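Local coordinates for sigma regulatory family protein-PP2C phosphatase (Chlamydia trachomatis serovar L2, PDB 6MAB), which is the periplasmic sensor domain of a probable PP2C-type phosphatase, probably with a role in regulating the TCA cycle, at residues A[127-132]-A[204-209]. Numbering follows the deposited sequence.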
ATOM      1  N   LEU A 127      -4.404   4.569  -1.694  1.00 16.48           N
ATOM      2  CA  LEU A 127      -5.140   3.738  -2.627  1.00 16.45           C
ATOM      3  C   LEU A 127      -4.567   2.333  -2.656  1.00 15.93           C
ATOM      4  O   LEU A 127      -3.351   2.143  -2.610  1.00 17.98           O
ATOM      5  CB  LEU A 127      -5.069   4.309  -4.023  1.00 16.51           C
ATOM      6  CG  LEU A 127      -5.621   5.718  -4.212  1.00 20.59           C
ATOM      7  CD1 LEU A 127      -5.261   6.278  -5.585  1.00 24.11           C
ATOM      8  CD2 LEU A 127      -7.122   5.695  -3.996  1.00 22.84           C
ATOM      9  N   ALA A 128      -5.461   1.353  -2.741  1.00 16.67           N
ATOM     10  CA  ALA A 128      -5.077   0.008  -3.114  1.00 16.94           C
ATOM     11  C   ALA A 128      -4.963  -0.044  -4.624  1.00 14.35           C
ATOM     12  O   ALA A 128      -5.948   0.179  -5.332  1.00 19.70           O
ATOM     13  CB  ALA A 128      -6.128  -0.977  -2.631  1.00 18.20           C
ATOM     14  N   VAL A 129      -3.764  -0.328  -5.103  1.00 16.30           N
ATOM     15  CA  VAL A 129      -3.461  -0.405  -6.524  1.00 14.17           C
ATOM     16  C   VAL A 129      -3.357  -1.878  -6.862  1.00 14.09           C
ATOM     17  O   VAL A 129      -2.424  -2.550  -6.416  1.00 18.55           O
ATOM     18  CB  VAL A 129      -2.161   0.324  -6.859  1.00 19.46           C
ATOM     19  CG1 VAL A 129      -1.886   0.274  -8.350  1.00 21.08           C
ATOM     20  CG2 VAL A 129      -2.209   1.771  -6.345  1.00 19.21           C
ATOM     21  N   LEU A 130      -4.312  -2.364  -7.637  1.00 15.61           N
ATOM     22  CA  LEU A 130      -4.365  -3.760  -8.055  1.00 15.41           C
ATOM     23  C   LEU A 130      -4.167  -3.836  -9.562  1.00 16.23           C
ATOM     24  O   LEU A 130      -4.818  -3.111 -10.318  1.00 18.19           O
ATOM     25  CB  LEU A 130      -5.692  -4.389  -7.669  1.00 15.73           C
ATOM     26  CG  LEU A 130      -5.727  -4.972  -6.265  1.00 18.08           C
ATOM     27  CD1 LEU A 130      -5.485  -3.912  -5.197  1.00 20.36           C
ATOM     28  CD2 LEU A 130      -7.041  -5.692  -6.007  1.00 18.47           C
ATOM     29  N   GLN A 131      -3.217  -4.664  -9.982  1.00 15.50           N
ATOM     30  CA  GLN A 131      -2.924  -4.889 -11.386  1.00 13.68           C
ATOM     31  C   GLN A 131      -2.971  -6.375 -11.652  1.00 15.66           C
ATOM     32  O   GLN A 131      -2.332  -7.142 -10.925  1.00 16.67           O
ATOM     33  CB  GLN A 131      -1.558  -4.303 -11.736  1.00 17.55           C
ATOM     34  CG  GLN A 131      -1.534  -2.820 -11.454  1.00 17.06           C
ATOM     35  CD  GLN A 131      -0.209  -2.134 -11.788  1.00 17.32           C
ATOM     36  OE1 GLN A 131       0.655  -2.692 -12.471  1.00 19.41           O
ATOM     37  NE2 GLN A 131      -0.069  -0.899 -11.321  1.00 22.81           N
ATOM     38  N   THR A 132      -3.742  -6.765 -12.665  1.00 15.66           N
ATOM     39  CA  THR A 132      -3.943  -8.164 -13.014  1.00 14.99           C
ATOM     40  C   THR A 132      -3.724  -8.377 -14.509  1.00 17.88           C
ATOM     41  O   THR A 132      -4.319  -7.676 -15.334  1.00 19.41           O
ATOM     42  CB  THR A 132      -5.341  -8.588 -12.604  1.00 14.99           C
ATOM     43  OG1 THR A 132      -5.484  -8.387 -11.196  1.00 17.27           O
ATOM     44  CG2 THR A 132      -5.594 -10.064 -12.956  1.00 19.20           C
ATOM     45  N   VAL A 204       6.061   5.301  -3.894  1.00 19.27           N
ATOM     46  CA  VAL A 204       5.111   5.873  -2.952  1.00 16.68           C
ATOM     47  C   VAL A 204       3.819   6.306  -3.642  1.00 21.61           C
ATOM     48  O   VAL A 204       2.742   6.186  -3.067  1.00 20.31           O
ATOM     49  CB  VAL A 204       5.766   7.066  -2.211  1.00 17.71           C
ATOM     50  CG1 VAL A 204       4.743   7.866  -1.432  1.00 19.51           C
ATOM     51  CG2 VAL A 204       6.875   6.586  -1.282  1.00 21.41           C
ATOM     52  N   PHE A 205       3.915   6.859  -4.837  1.00 20.77           N
ATOM     53  CA  PHE A 205       2.796   7.458  -5.533  1.00 23.61           C
ATOM     54  C   PHE A 205       2.384   6.558  -6.705  1.00 23.73           C
ATOM     55  O   PHE A 205       2.906   5.445  -6.872  1.00 28.13           O
ATOM     56  CB  PHE A 205       3.190   8.873  -5.954  1.00 23.37           C
ATOM     57  CG  PHE A 205       3.523   9.783  -4.798  1.00 20.46           C
ATOM     58  CD1 PHE A 205       2.535  10.209  -3.925  1.00 22.72           C
ATOM     59  CD2 PHE A 205       4.817  10.230  -4.602  1.00 23.86           C
ATOM     60  CE1 PHE A 205       2.835  11.039  -2.873  1.00 27.19           C
ATOM     61  CE2 PHE A 205       5.137  11.072  -3.551  1.00 19.47           C
ATOM     62  CZ  PHE A 205       4.159  11.494  -2.691  1.00 21.59           C
ATOM     63  N   LEU A 206       1.442   7.029  -7.524  1.00 22.33           N
ATOM     64  CA  LEU A 206       0.923   6.197  -8.609  1.00 21.36           C
ATOM     65  C   LEU A 206       1.842   6.152  -9.813  1.00 22.81           C
ATOM     66  O   LEU A 206       1.682   5.274 -10.666  1.00 30.42           O
ATOM     67  CB  LEU A 206      -0.445   6.687  -9.058  1.00 22.93           C
ATOM     68  CG  LEU A 206      -1.585   6.576  -8.059  1.00 26.43           C
ATOM     69  CD1 LEU A 206      -2.826   7.180  -8.654  1.00 32.82           C
ATOM     70  CD2 LEU A 206      -1.820   5.103  -7.735  1.00 26.07           C
ATOM     71  N   ARG A 207       2.811   7.063  -9.889  1.00 26.07           N
ATOM     72  CA  ARG A 207       3.797   7.099 -10.950  1.00 27.95           C
ATOM     73  C   ARG A 207       5.181   7.155 -10.326  1.00 38.99           C
ATOM     74  O   ARG A 207       5.360   7.717  -9.244  1.00 37.65           O
ATOM     75  CB  ARG A 207       3.596   8.305 -11.868  1.00 30.65           C
ATOM     76  CG  ARG A 207       2.266   8.310 -12.579  1.00 32.72           C
ATOM     77  CD  ARG A 207       2.034   9.645 -13.274  1.00 39.87           C
ATOM     78  NE  ARG A 207       3.173   9.998 -14.106  1.00 35.85           N
ATOM     79  CZ  ARG A 207       3.290   9.748 -15.407  1.00 39.46           C
ATOM     80  NH1 ARG A 207       2.331   9.132 -16.087  1.00 42.13           N
ATOM     81  NH2 ARG A 207       4.393  10.130 -16.039  1.00 37.90           N
ATOM     82  N   ASP A 208       6.156   6.564 -11.011  1.00 59.69           N
ATOM     83  CA  ASP A 208       7.519   6.487 -10.494  1.00 75.50           C
ATOM     84  C   ASP A 208       8.291   7.795 -10.632  1.00 66.39           C
ATOM     85  O   ASP A 208       9.479   7.822 -10.299  1.00 74.28           O
ATOM     86  CB  ASP A 208       8.279   5.365 -11.210  1.00 86.77           C
ATOM     87  N   ASP A 209       7.652   8.875 -11.097  1.00 43.34           N
ATOM     88  CA  ASP A 209       8.320  10.146 -11.352  1.00 46.91           C
ATOM     89  C   ASP A 209       7.746  11.289 -10.522  1.00 46.06           C
ATOM     90  O   ASP A 209       7.910  12.459 -10.882  1.00 45.77           O
ATOM     91  CB  ASP A 209       8.236  10.494 -12.841  1.00 62.73           C
ATOM     92  CG  ASP A 209       6.803  10.693 -13.317  1.00 59.82           C
ATOM     93  OD1 ASP A 209       5.872  10.433 -12.523  1.00 49.77           O
ATOM     94  OD2 ASP A 209       6.603  11.108 -14.483  1.00 46.18           O
TER
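L206 meets L127 and V129 of strand 126-135 through its two terminal methyls, a worked example of a loop residue packing its forked tip on a sheet. Its CB still lies well short of the strand. From there CG swings anti to the carbonyl carbon (chi1 -66°) and itself comes near only L127 CD1, at 4.4 Å. The second torsion (chi2 177°) extends CD1 away from CA, leaving CD2 to branch toward V129. CD1 reaches L127 CD1 at 4.0 Å, the two leucines crossing at about a right angle; CD2 comes closer, 3.6 Å from V129 CG2. No hydrogen bond joins the segments. The strand belongs to a five-stranded antiparallel sheet of order 2-1-5-4-3, and a loop inserted between two strands of the second sheet packs on it here, consistent with a double-Cache sensor module. Helix 35-45 covers the other face of the first sheet. Polar links flank the leucine: R118 of the neighbouring strand 113-119 touches L206 and donates NH1 to the carbonyl O of F205. Beyond it, R207 grips D209 side-on, NE to OD1 at 3.2 Å and NH2 to OD2 at 2.9 Å, while R207 NH1 forms a salt bridge with E104, whose backbone O accepts a bond from Q131 NE2 of the strand.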